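Local atomic coordinates of protein kinase A regulatory subunit, putative (Trypanosoma cruzi, PDB entry 6FTF), a protein that probably regulates a cAMP-independent protein kinase A, binding the nucleoside analogue 7-cyano-7-deazainosine in both of its cyclic nucleotide-binding domains. Residues A[41-46]-A[264-269]; A[163-168]-A[230-235]; A[196-201]-A[241-246]; A[236-241]-A[259-264]. All coordinates share one frame; numbering follows the deposited sequence.

Contact 1. Residues A[41-46]-A[264-269]; sequences THNVLF and FEMCLG
The backbone carbonyl oxygen of His-42 and the backbone nitrogen of Met-266 share one water molecule. It donates to His-42 O at 3.0 Å and accepts from Met-266 N at 3.1 Å, so the main chains of the two segments are bridged although they do not meet directly. Beside this bridge Met-266 carries the contact. Its CG stands anti to the backbone N (chi1 177°), and the chain beyond is extended, which carries SD and CE across to Asn-43 and Val-44. The sulfur lies 3.7 Å from Val-44 N, whose N-H points almost straight at it (164°) in a weak hydrogen bond; Asn-43 CA is 3.8 Å from the same SD. CE ends against the CG2 branch of Val-44, while the other branch, CG1, faces Cys-267 SG. Met-266 and Cys-267 were each modelled in two conformers, so the fine geometry of their sulfur and methyl contacts is doubtful. The Asn-43 side chain does two jobs. OD1 accepts from Leu-45 N at 2.9 Å, closing an Asx turn that shapes the backbone on which Val-44 is presented, and ND2 donates to Gly-106 O. Gln-176 of helix 171-178 touches both Val-44 and Met-266. The segment 41-46 runs from the end of helix 30-42 into a short 3-10 turn ahead of helix 51-60, a succession consistent with the N3A motif of cyclic nucleotide-binding domains; here it packs on the helix that follows the last strand of the second such domain, a buried contact consistent with an interface between the two domains.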
# COMPACT_ATOMS: atom_id res chain seq x y z
N THR A 41 -3.23 -5.12 -8.20
CA THR A 41 -4.00 -5.01 -6.97
C THR A 41 -3.12 -4.94 -5.73
O THR A 41 -3.63 -4.61 -4.64
CB THR A 41 -5.03 -6.13 -6.82
OG1 THR A 41 -4.36 -7.38 -6.79
CG2 THR A 41 -6.05 -6.11 -7.96
N HIS A 42 -1.83 -5.22 -5.84
CA HIS A 42 -0.93 -5.05 -4.71
C HIS A 42 -0.04 -3.83 -4.84
O HIS A 42 0.75 -3.55 -3.94
CB HIS A 42 -0.07 -6.31 -4.52
CG HIS A 42 -0.87 -7.48 -4.06
ND1 HIS A 42 -1.63 -8.25 -4.92
CD2 HIS A 42 -1.09 -7.98 -2.82
CE1 HIS A 42 -2.25 -9.19 -4.23
NE2 HIS A 42 -1.94 -9.05 -2.96
N ASN A 43 -0.16 -3.07 -5.92
CA ASN A 43 0.64 -1.88 -6.13
C ASN A 43 -0.18 -0.64 -5.82
O ASN A 43 -1.29 -0.48 -6.34
CB ASN A 43 1.16 -1.83 -7.57
CG ASN A 43 2.07 -0.66 -7.81
OD1 ASN A 43 1.62 0.49 -7.83
ND2 ASN A 43 3.35 -0.91 -8.02
N VAL A 44 0.37 0.25 -5.00
CA VAL A 44 -0.41 1.35 -4.46
C VAL A 44 -0.94 2.32 -5.51
O VAL A 44 -1.89 3.06 -5.22
CB VAL A 44 0.37 2.14 -3.39
CG1 VAL A 44 0.83 1.23 -2.28
CG2 VAL A 44 1.52 2.93 -4.02
N LEU A 45 -0.35 2.37 -6.71
CA LEU A 45 -0.83 3.31 -7.72
C LEU A 45 -2.23 2.98 -8.21
O LEU A 45 -2.86 3.84 -8.83
CB LEU A 45 0.11 3.32 -8.92
CG LEU A 45 1.51 3.85 -8.65
CD1 LEU A 45 2.43 3.57 -9.82
CD2 LEU A 45 1.49 5.34 -8.33
N PHE A 46 -2.71 1.76 -7.97
CA PHE A 46 -4.00 1.30 -8.47
C PHE A 46 -5.00 1.05 -7.35
O PHE A 46 -6.04 0.44 -7.58
CB PHE A 46 -3.79 0.04 -9.31
CG PHE A 46 -2.71 0.20 -10.35
CD1 PHE A 46 -2.97 0.72 -11.60
CD2 PHE A 46 -1.41 -0.13 -10.04
CE1 PHE A 46 -1.96 0.88 -12.52
CE2 PHE A 46 -0.39 0.03 -10.96
CZ PHE A 46 -0.66 0.54 -12.19
N PHE A 264 -0.09 -3.72 2.36
CA PHE A 264 0.75 -3.63 3.55
C PHE A 264 2.22 -3.83 3.22
O PHE A 264 3.07 -3.05 3.67
CB PHE A 264 0.26 -4.67 4.57
CG PHE A 264 1.08 -4.75 5.82
CD1 PHE A 264 1.05 -3.73 6.75
CD2 PHE A 264 1.83 -5.88 6.10
CE1 PHE A 264 1.79 -3.82 7.92
CE2 PHE A 264 2.54 -5.98 7.28
CZ PHE A 264 2.53 -4.94 8.18
N GLU A 265 2.54 -4.88 2.48
CA GLU A 265 3.94 -5.16 2.17
C GLU A 265 4.58 -3.99 1.43
O GLU A 265 5.68 -3.54 1.79
CB GLU A 265 4.03 -6.44 1.33
CG GLU A 265 5.45 -6.88 1.05
CD GLU A 265 6.19 -7.25 2.32
OE1 GLU A 265 5.56 -7.83 3.22
OE2 GLU A 265 7.40 -6.95 2.41
N MET A 266 3.90 -3.47 0.42
CA MET A 266 4.52 -2.41 -0.38
C MET A 266 4.73 -1.15 0.44
O MET A 266 5.78 -0.51 0.35
CB MET A 266 3.71 -2.10 -1.64
CG MET A 266 4.31 -0.93 -2.44
SD MET A 266 3.78 -0.86 -4.17
CE MET A 266 4.20 0.83 -4.47
N CYS A 267 3.74 -0.76 1.24
CA CYS A 267 3.73 0.54 1.92
C CYS A 267 4.51 0.52 3.22
O CYS A 267 5.13 1.51 3.62
CB CYS A 267 2.30 0.89 2.31
SG CYS A 267 1.24 1.23 0.95
N LEU A 268 4.38 -0.58 3.96
CA LEU A 268 4.89 -0.63 5.31
C LEU A 268 5.99 -1.66 5.49
O LEU A 268 6.53 -1.79 6.59
CB LEU A 268 3.77 -0.84 6.33
CG LEU A 268 2.78 0.32 6.45
CD1 LEU A 268 1.76 0.01 7.52
CD2 LEU A 268 3.48 1.65 6.75
N GLY A 269 6.37 -2.35 4.41
CA GLY A 269 7.49 -3.26 4.45
C GLY A 269 8.70 -2.69 5.17
O GLY A 269 9.32 -3.35 6.01
O HOH W 1 1.68 -4.69 -1.36

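Contact 2. Residues A[163-168]-A[230-235]; sequences VPFLGG and GDHIGE. With 7CI (7-cyano-7-deazainosine), chain E.
Phe-165 and His-232 both carry CG between the backbone N and the carbonyl carbon (chi1 88° and 50°); these torsions set each CG toward the other segment, and the rings then meet. The pair is T-shaped, with an edge of the imidazole directed at a face of the phenyl ring. Centroids are 4.4 Å apart and the planes are inclined at 56°. The leading atom is His-232 CD2, which sits over the phenyl face toward its rim, 3.4 Å from Phe-165 CD1. Leu-166 CD2 covers the opposite face, so the phenyl ring is clasped on both sides. Where the backbones come closest, Gly-230 O lies 3.6 Å from Val-163 CG1 and also accepts a hydrogen bond of 2.8 Å from a water, which takes the N-H of Phe-165 at 2.9 Å. At the backbone angles of Gly-230 a CB would press on the carbonyl oxygen of the residue before, which by itself calls for glycine. Segment 163-168, with its 3-10 turn ahead of helix 171-178, is thereby laid against the end strand 232-233, which is bonded in turn to strand 201-205. Just past strand 232-233, Gly-234 N donates to the ribose hydroxyl O2 of 7-cyano-7-deazainosine at 3.0 Å. The imidazole is also tied down by His-232 ND1, which gives its hydrogen to Glu-235 OE1 at 2.8 Å, meeting the oxygen from above the carboxylate plane yet staying in the ring plane. That bond fixes the rotation of the ring presented to Phe-165, and the neighbouring carboxylate would be expected to ease protonation of the imidazole.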
# COMPACT_ATOMS: atom_id res chain seq x y z
N VAL A 163 3.71 11.15 12.35
CA VAL A 163 3.35 9.89 12.95
C VAL A 163 4.62 9.16 13.43
O VAL A 163 5.47 8.82 12.58
CB VAL A 163 2.56 9.00 11.99
CG1 VAL A 163 2.37 7.61 12.55
CG2 VAL A 163 1.21 9.64 11.67
N PRO A 164 4.76 8.85 14.72
CA PRO A 164 6.03 8.25 15.19
C PRO A 164 6.48 7.00 14.44
O PRO A 164 7.66 6.92 14.08
CB PRO A 164 5.78 8.02 16.68
CG PRO A 164 4.83 9.11 17.05
CD PRO A 164 3.91 9.25 15.86
N PHE A 165 5.61 6.02 14.23
CA PHE A 165 6.09 4.76 13.67
C PHE A 165 6.48 4.87 12.21
O PHE A 165 7.11 3.95 11.69
CB PHE A 165 5.10 3.62 13.92
CG PHE A 165 4.02 3.45 12.87
CD1 PHE A 165 2.85 4.20 12.92
CD2 PHE A 165 4.13 2.49 11.90
CE1 PHE A 165 1.84 4.00 11.98
CE2 PHE A 165 3.13 2.29 10.97
CZ PHE A 165 1.99 3.06 11.02
N LEU A 166 6.18 6.00 11.56
CA LEU A 166 6.55 6.23 10.18
C LEU A 166 7.78 7.11 10.04
O LEU A 166 8.18 7.45 8.91
CB LEU A 166 5.39 6.86 9.42
CG LEU A 166 4.10 6.03 9.41
CD1 LEU A 166 3.00 6.83 8.76
CD2 LEU A 166 4.28 4.71 8.70
N GLY A 167 8.44 7.46 11.14
CA GLY A 167 9.53 8.41 11.09
C GLY A 167 10.72 7.94 10.28
O GLY A 167 11.50 8.78 9.82
N GLY A 168 10.87 6.65 10.09
CA GLY A 168 11.95 6.14 9.28
C GLY A 168 11.70 6.16 7.78
O GLY A 168 12.65 5.94 7.02
N GLY A 230 -2.01 9.06 16.43
CA GLY A 230 -0.68 8.65 16.04
C GLY A 230 -0.42 7.17 16.16
O GLY A 230 0.52 6.67 15.55
N ASP A 231 -1.25 6.46 16.93
CA ASP A 231 -1.12 5.03 17.09
C ASP A 231 -1.80 4.31 15.93
O ASP A 231 -2.54 4.89 15.13
CB ASP A 231 -1.76 4.59 18.41
CG ASP A 231 -1.01 5.07 19.63
OD1 ASP A 231 0.24 5.13 19.59
OD2 ASP A 231 -1.66 5.34 20.65
N HIS A 232 -1.52 3.02 15.84
CA HIS A 232 -2.11 2.17 14.80
C HIS A 232 -2.70 0.90 15.40
O HIS A 232 -2.25 0.41 16.44
CB HIS A 232 -1.04 1.76 13.79
CG HIS A 232 0.19 1.21 14.43
ND1 HIS A 232 0.32 -0.10 14.82
CD2 HIS A 232 1.33 1.83 14.82
CE1 HIS A 232 1.49 -0.28 15.39
NE2 HIS A 232 2.13 0.87 15.39
N ILE A 233 -3.71 0.37 14.72
CA ILE A 233 -4.32 -0.91 15.07
C ILE A 233 -4.56 -1.71 13.80
O ILE A 233 -4.73 -1.15 12.71
CB ILE A 233 -5.64 -0.80 15.89
CG1 ILE A 233 -6.73 -0.01 15.15
CG2 ILE A 233 -5.37 -0.25 17.29
CD1 ILE A 233 -6.84 1.47 15.50
N GLY A 234 -4.56 -3.03 13.94
CA GLY A 234 -4.84 -3.95 12.85
C GLY A 234 -3.62 -4.66 12.31
O GLY A 234 -3.76 -5.60 11.52
N GLU A 235 -2.42 -4.29 12.75
CA GLU A 235 -1.23 -4.88 12.15
C GLU A 235 -0.95 -6.29 12.64
O GLU A 235 -0.23 -7.03 11.96
CB GLU A 235 0.02 -4.02 12.39
CG GLU A 235 0.57 -4.05 13.79
CD GLU A 235 -0.21 -3.23 14.79
OE1 GLU A 235 -1.13 -2.48 14.38
OE2 GLU A 235 0.13 -3.34 16.00
C1 7CI E . -5.00 -4.73 18.60
N1 7CI E . -4.60 -5.68 19.71
O1 7CI E . -6.28 -5.09 18.11
C2 7CI E . -3.85 -5.34 20.74
N2 7CI E . -3.33 -4.13 21.06
O2 7CI E . -3.97 -3.60 16.80
C3 7CI E . -2.67 -4.02 22.23
N3 7CI E . -2.45 -5.14 23.05
O3 7CI E . -4.24 -5.73 15.23
C4 7CI E . -2.93 -6.38 22.72
N4 7CI E . -4.62 -10.06 21.54
C5 7CI E . -3.70 -6.52 21.54
O5 7CI E . -2.64 -7.34 23.49
C6 7CI E . -4.42 -7.60 20.88
C7 7CI E . -4.96 -6.99 19.75
C8 7CI E . -4.52 -8.94 21.25
C9 7CI E . -4.08 -4.81 17.44
C10 7CI E . -4.69 -5.82 16.61
C11 7CI E . -6.18 -5.43 16.73
C12 7CI E . -7.19 -6.61 16.42
O4 7CI E . -6.79 -7.77 17.07
O HOH W 2 3.16 5.89 15.86

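Contact 3. Residues A[196-201]-A[241-246]; sequences GEEGEW and NHRTVA. With 7CI (7-cyano-7-deazainosine), chain E.
Gly-196 and Glu-197 pair with Thr-244 where the loop between strands 191-193 and 201-205 meets the stretch that corresponds to the phosphate-binding cassette of cyclic nucleotide-binding domains. Backbone bonds come first: Gly-196 N donates to Thr-244 O, and Thr-244 N to Glu-197 O at 2.8 Å. The threonine hydroxyl adds to these bonds, with OG1 taking the N-H of Glu-197 at 2.9 Å while also bonding to His-194 O; its methyl CG2 rests on Gly-199 CA. Charged groups add a second set of bonds. Arg-243, bent at chi3 (77°), grips Gly-196 O side-on through NE (3.0 Å) and NH2 (3.2 Å), with the oxygen close to the guanidinium plane; NH2 lies on a lone pair, while NE comes from above the carbonyl plane. One face of the guanidinium lies against the peptide joining Glu-197 to Glu-198. Its NH1 makes a long salt bridge of 3.5 Å with Glu-198 OE2, reinforced by two waters that each link NH1 to the carboxylate. Within the cassette, His-242 ND1 donates nearly straight to Arg-243 O at 2.8 Å, and NE2 is hydrogen-bonded to Tyr-287 OH. Toward the nucleoside the bonds are weak: Val-245 N and Ala-246 N both approach the hydroxyl O4, and Val-245 CG2 packs 3.3 Å from the cyano nitrogen N4.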
# COMPACT_ATOMS: atom_id res chain seq x y z
N GLY A 196 -12.59 -11.83 15.88
CA GLY A 196 -12.98 -13.01 15.14
C GLY A 196 -13.16 -12.85 13.66
O GLY A 196 -13.71 -13.75 13.02
N GLU A 197 -12.66 -11.77 13.07
CA GLU A 197 -12.83 -11.51 11.65
C GLU A 197 -11.51 -11.65 10.91
O GLU A 197 -10.45 -11.76 11.49
CB GLU A 197 -13.51 -10.16 11.38
CG GLU A 197 -12.89 -8.91 11.96
CD GLU A 197 -13.81 -7.65 11.81
OE1 GLU A 197 -14.99 -7.85 11.45
OE2 GLU A 197 -13.39 -6.47 12.04
N GLU A 198 -11.61 -11.64 9.58
CA GLU A 198 -10.46 -11.88 8.72
C GLU A 198 -9.32 -10.94 9.02
O GLU A 198 -8.15 -11.33 8.99
CB GLU A 198 -10.90 -11.71 7.26
CG GLU A 198 -9.98 -12.30 6.23
CD GLU A 198 -10.16 -13.80 6.08
OE1 GLU A 198 -9.17 -14.54 6.28
OE2 GLU A 198 -11.30 -14.23 5.78
N GLY A 199 -9.62 -9.69 9.29
CA GLY A 199 -8.55 -8.78 9.63
C GLY A 199 -7.85 -8.31 8.37
O GLY A 199 -6.77 -8.78 8.01
N GLU A 200 -8.51 -7.38 7.71
CA GLU A 200 -8.19 -6.92 6.37
C GLU A 200 -7.68 -5.49 6.37
O GLU A 200 -7.21 -5.00 5.32
CB GLU A 200 -9.48 -7.08 5.53
CG GLU A 200 -9.79 -6.13 4.40
CD GLU A 200 -10.43 -6.83 3.23
OE1 GLU A 200 -11.26 -7.73 3.49
OE2 GLU A 200 -10.12 -6.50 2.07
N TRP A 201 -7.73 -4.81 7.51
CA TRP A 201 -7.58 -3.36 7.55
C TRP A 201 -6.67 -2.91 8.68
O TRP A 201 -6.82 -3.34 9.83
CB TRP A 201 -8.94 -2.72 7.76
CG TRP A 201 -9.91 -2.97 6.64
CD1 TRP A 201 -11.01 -3.79 6.67
CD2 TRP A 201 -9.88 -2.37 5.35
NE1 TRP A 201 -11.67 -3.72 5.46
CE2 TRP A 201 -10.99 -2.86 4.63
CE3 TRP A 201 -9.03 -1.45 4.73
CZ2 TRP A 201 -11.26 -2.47 3.32
CZ3 TRP A 201 -9.30 -1.07 3.42
CH2 TRP A 201 -10.41 -1.57 2.74
N ASN A 241 -0.62 -13.58 10.57
CA ASN A 241 -1.51 -14.37 9.73
C ASN A 241 -2.58 -15.12 10.54
O ASN A 241 -2.73 -16.34 10.45
CB ASN A 241 -0.71 -15.34 8.86
CG ASN A 241 0.09 -14.65 7.82
OD1 ASN A 241 -0.39 -13.75 7.14
ND2 ASN A 241 1.33 -15.06 7.67
N HIS A 242 -3.38 -14.35 11.27
CA HIS A 242 -4.49 -14.93 12.02
C HIS A 242 -5.67 -13.97 12.00
O HIS A 242 -5.53 -12.78 11.68
CB HIS A 242 -4.08 -15.30 13.46
CG HIS A 242 -3.53 -14.16 14.25
ND1 HIS A 242 -4.32 -13.14 14.73
CD2 HIS A 242 -2.26 -13.86 14.63
CE1 HIS A 242 -3.56 -12.26 15.37
NE2 HIS A 242 -2.31 -12.67 15.32
N ARG A 243 -6.85 -14.48 12.35
CA ARG A 243 -8.03 -13.65 12.47
C ARG A 243 -7.90 -12.71 13.66
O ARG A 243 -7.06 -12.89 14.53
CB ARG A 243 -9.29 -14.52 12.55
CG ARG A 243 -9.55 -15.33 11.29
CD ARG A 243 -10.81 -16.15 11.38
NE ARG A 243 -12.04 -15.38 11.19
CZ ARG A 243 -12.63 -15.19 10.01
NH1 ARG A 243 -12.10 -15.62 8.90
NH2 ARG A 243 -13.78 -14.53 9.96
N THR A 244 -8.75 -11.70 13.71
CA THR A 244 -8.61 -10.68 14.75
C THR A 244 -8.88 -11.27 16.13
O THR A 244 -9.78 -12.08 16.33
CB THR A 244 -9.52 -9.48 14.48
OG1 THR A 244 -10.86 -9.94 14.43
CG2 THR A 244 -9.16 -8.77 13.19
N VAL A 245 -8.06 -10.85 17.07
CA VAL A 245 -8.05 -11.38 18.42
C VAL A 245 -8.56 -10.38 19.44
O VAL A 245 -8.54 -10.67 20.64
CB VAL A 245 -6.65 -11.92 18.79
CG1 VAL A 245 -6.38 -13.20 18.02
CG2 VAL A 245 -5.57 -10.90 18.46
N ALA A 246 -9.01 -9.21 19.01
CA ALA A 246 -9.60 -8.24 19.90
C ALA A 246 -10.57 -7.37 19.13
O ALA A 246 -10.43 -7.21 17.91
CB ALA A 246 -8.52 -7.33 20.51
C1 7CI E . -5.00 -4.73 18.60
N1 7CI E . -4.60 -5.68 19.71
O1 7CI E . -6.28 -5.09 18.11
C2 7CI E . -3.85 -5.34 20.74
N2 7CI E . -3.33 -4.13 21.06
O2 7CI E . -3.97 -3.60 16.80
C3 7CI E . -2.67 -4.02 22.23
N3 7CI E . -2.45 -5.14 23.05
O3 7CI E . -4.24 -5.73 15.23
C4 7CI E . -2.93 -6.38 22.72
N4 7CI E . -4.62 -10.06 21.54
C5 7CI E . -3.70 -6.52 21.54
O5 7CI E . -2.64 -7.34 23.49
C6 7CI E . -4.42 -7.60 20.88
C7 7CI E . -4.96 -6.99 19.75
C8 7CI E . -4.52 -8.94 21.25
C9 7CI E . -4.08 -4.81 17.44
C10 7CI E . -4.69 -5.82 16.61
C11 7CI E . -6.18 -5.43 16.73
C12 7CI E . -7.19 -6.61 16.42
O4 7CI E . -6.79 -7.77 17.07
O HOH W 3 -9.58 -16.75 8.30
O HOH W 4 -13.88 -15.60 6.54

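Contact 4. Residues A[236-241]-A[259-264]. With 7CI (7-cyano-7-deazainosine), chain E.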
# COMPACT_ATOMS: atom_id res chain seq x y z
N LEU A 236 -1.46 -6.70 13.81
CA LEU A 236 -1.01 -7.97 14.36
C LEU A 236 -1.43 -9.12 13.46
O LEU A 236 -0.66 -10.07 13.23
CB LEU A 236 -1.57 -8.18 15.77
CG LEU A 236 -1.15 -7.15 16.80
CD1 LEU A 236 -1.71 -7.52 18.16
CD2 LEU A 236 0.38 -7.01 16.89
N GLU A 237 -2.65 -9.07 12.96
CA GLU A 237 -3.16 -10.10 12.07
C GLU A 237 -2.36 -10.17 10.79
O GLU A 237 -2.23 -11.25 10.19
CB GLU A 237 -4.62 -9.82 11.76
CG GLU A 237 -5.55 -10.00 12.96
CD GLU A 237 -5.41 -8.95 14.06
OE1 GLU A 237 -5.17 -7.76 13.74
OE2 GLU A 237 -5.56 -9.31 15.25
N PHE A 238 -1.88 -9.01 10.32
CA PHE A 238 -1.09 -8.94 9.09
C PHE A 238 0.29 -9.55 9.30
O PHE A 238 0.84 -10.19 8.38
CB PHE A 238 -0.86 -7.50 8.65
CG PHE A 238 -2.08 -6.71 8.22
CD1 PHE A 238 -3.39 -7.15 8.35
CD2 PHE A 238 -1.85 -5.46 7.65
CE1 PHE A 238 -4.45 -6.34 7.92
CE2 PHE A 238 -2.87 -4.68 7.21
CZ PHE A 238 -4.17 -5.10 7.35
N LEU A 239 0.88 -9.33 10.48
CA LEU A 239 2.21 -9.83 10.80
C LEU A 239 2.19 -11.33 11.01
O LEU A 239 3.12 -12.04 10.59
CB LEU A 239 2.74 -9.15 12.06
CG LEU A 239 3.05 -7.66 11.91
CD1 LEU A 239 3.31 -7.04 13.26
CD2 LEU A 239 4.25 -7.42 11.00
N ASN A 240 1.16 -11.84 11.70
CA ASN A 240 1.17 -13.21 12.20
C ASN A 240 0.08 -14.08 11.58
O ASN A 240 -0.10 -15.23 12.00
CB ASN A 240 1.14 -13.20 13.72
CG ASN A 240 2.43 -12.66 14.30
OD1 ASN A 240 3.52 -12.96 13.78
ND2 ASN A 240 2.34 -11.89 15.38
N ASN A 241 -0.62 -13.58 10.57
CA ASN A 241 -1.51 -14.37 9.73
C ASN A 241 -2.58 -15.12 10.54
O ASN A 241 -2.73 -16.34 10.45
CB ASN A 241 -0.71 -15.34 8.86
CG ASN A 241 0.09 -14.65 7.82
OD1 ASN A 241 -0.39 -13.75 7.14
ND2 ASN A 241 1.33 -15.06 7.67
N LEU A 259 -5.72 1.44 5.66
CA LEU A 259 -4.89 0.76 4.68
C LEU A 259 -5.34 -0.69 4.54
O LEU A 259 -5.48 -1.40 5.54
CB LEU A 259 -3.46 0.77 5.21
CG LEU A 259 -2.43 0.05 4.35
CD1 LEU A 259 -2.17 0.79 3.05
CD2 LEU A 259 -1.13 -0.14 5.12
N ASN A 260 -5.54 -1.14 3.31
CA ASN A 260 -5.88 -2.54 3.09
C ASN A 260 -4.66 -3.45 3.17
O ASN A 260 -3.56 -3.10 2.75
CB ASN A 260 -6.58 -2.71 1.75
CG ASN A 260 -7.23 -4.07 1.60
OD1 ASN A 260 -6.64 -5.02 1.08
ND2 ASN A 260 -8.43 -4.20 2.13
N ARG A 261 -4.90 -4.67 3.65
CA ARG A 261 -3.85 -5.67 3.79
C ARG A 261 -3.11 -5.92 2.49
O ARG A 261 -1.92 -6.21 2.53
CB ARG A 261 -4.46 -6.97 4.33
CG ARG A 261 -3.47 -7.99 4.79
CD ARG A 261 -4.20 -9.14 5.43
NE ARG A 261 -3.29 -10.15 5.92
CZ ARG A 261 -3.69 -11.27 6.52
NH1 ARG A 261 -4.98 -11.52 6.70
NH2 ARG A 261 -2.79 -12.16 6.92
N ARG A 262 -3.78 -5.81 1.34
CA ARG A 262 -3.09 -6.09 0.08
C ARG A 262 -1.97 -5.11 -0.21
O ARG A 262 -1.09 -5.42 -1.02
CB ARG A 262 -4.08 -6.14 -1.09
CG ARG A 262 -4.78 -4.84 -1.40
CD ARG A 262 -6.08 -5.07 -2.21
NE ARG A 262 -6.94 -3.88 -2.35
CZ ARG A 262 -7.02 -3.11 -3.44
NH1 ARG A 262 -6.28 -3.37 -4.51
NH2 ARG A 262 -7.85 -2.08 -3.46
N HIS A 263 -1.98 -3.93 0.43
CA HIS A 263 -0.96 -2.92 0.22
C HIS A 263 0.04 -2.86 1.36
O HIS A 263 0.98 -2.06 1.31
CB HIS A 263 -1.63 -1.57 0.05
CG HIS A 263 -2.53 -1.51 -1.13
ND1 HIS A 263 -3.86 -1.15 -1.04
CD2 HIS A 263 -2.31 -1.84 -2.43
CE1 HIS A 263 -4.41 -1.23 -2.24
NE2 HIS A 263 -3.49 -1.65 -3.10
N PHE A 264 -0.09 -3.72 2.36
CA PHE A 264 0.75 -3.63 3.55
C PHE A 264 2.22 -3.83 3.22
O PHE A 264 3.07 -3.05 3.67
CB PHE A 264 0.26 -4.67 4.57
CG PHE A 264 1.08 -4.75 5.82
CD1 PHE A 264 1.05 -3.73 6.75
CD2 PHE A 264 1.83 -5.88 6.10
CE1 PHE A 264 1.79 -3.82 7.92
CE2 PHE A 264 2.54 -5.98 7.28
CZ PHE A 264 2.53 -4.94 8.18
C1 7CI E . -5.00 -4.73 18.60
N1 7CI E . -4.60 -5.68 19.71
O1 7CI E . -6.28 -5.09 18.11
C2 7CI E . -3.85 -5.34 20.74
N2 7CI E . -3.33 -4.13 21.06
O2 7CI E . -3.97 -3.60 16.80
C3 7CI E . -2.67 -4.02 22.23
N3 7CI E . -2.45 -5.14 23.05
O3 7CI E . -4.24 -5.73 15.23
C4 7CI E . -2.93 -6.38 22.72
N4 7CI E . -4.62 -10.06 21.54
C5 7CI E . -3.70 -6.52 21.54
O5 7CI E . -2.64 -7.34 23.49
C6 7CI E . -4.42 -7.60 20.88
C7 7CI E . -4.96 -6.99 19.75
C8 7CI E . -4.52 -8.94 21.25
C9 7CI E . -4.08 -4.81 17.44
C10 7CI E . -4.69 -5.82 16.61
C11 7CI E . -6.18 -5.43 16.73
C12 7CI E . -7.19 -6.61 16.42
O4 7CI E . -6.79 -7.77 17.07
O HOH W 5 -0.49 -10.24 5.90
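Phe-238 spreads its ring over the aliphatic part of Arg-261 in a CH-pi contact. Arg-261 CG stands 3.7 Å from the ring centroid and close to the ring normal, with CB near CZ and CE1 and CD near CD1. The arginine chain is extended from CG to NE, so it runs past the phenyl ring with the guanidinium nearly parallel to the ring plane (6°) but beyond the ring rather than stacked on it. There a water joins the helix to the arginine, donating to Phe-238 O and accepting from Arg-261 NE at 2.8 Å. Asn-241 OD1 is 2.9 Å from Arg-261 NH2 in a weak, strongly bent hydrogen bond; the stronger partner of NH2 is Ser-299 O. An edge of Phe-238 meets a face of Phe-264 in a T-shaped pair, planes at 74° and centroids 5.1 Å apart, led by CD2 of Phe-238. The neighbouring Glu-237 turns elsewhere: OE1 and OE2 each accept a hydroxyl of the nucleoside, O3 and O4, at 2.7 Å. The same short helix thus serves both the ligand and the packing. Helix 235-240 packs against the end of strand 254-260 and the turn leading to helix 264-268; Leu-202 of strand 201-205 touches both phenylalanines, and helix 272-275 packs on Leu-239 and Phe-264.

How the contacts relate
Contacts 1 and 4 are buried, whereas contacts 2 and 3 are partly exposed. Contacts 1 and 4 share Phe-264 and the turn from strand 254-260 into helix 264-268, and Arg-262 of contact 4 bonds to Thr-41 of contact 1. Their chemistry is mainly sulfur, aliphatic and aromatic packing with a bridging water each and, in contact 4, an arginine laid on a phenyl face. Contact 3 is the most polar, and it adjoins contact 4 through Asn-241 and the Glu-200 to Asn-260 bond. Contact 2 combines a ring pair with a bridging water and a His-carboxylate bond. Contacts 2, 3 and 4 all reach the same nucleoside; contact 1 probably joins the two cyclic nucleotide-binding domains, and Leu-268 connects its packing to Leu-166 of contact 2.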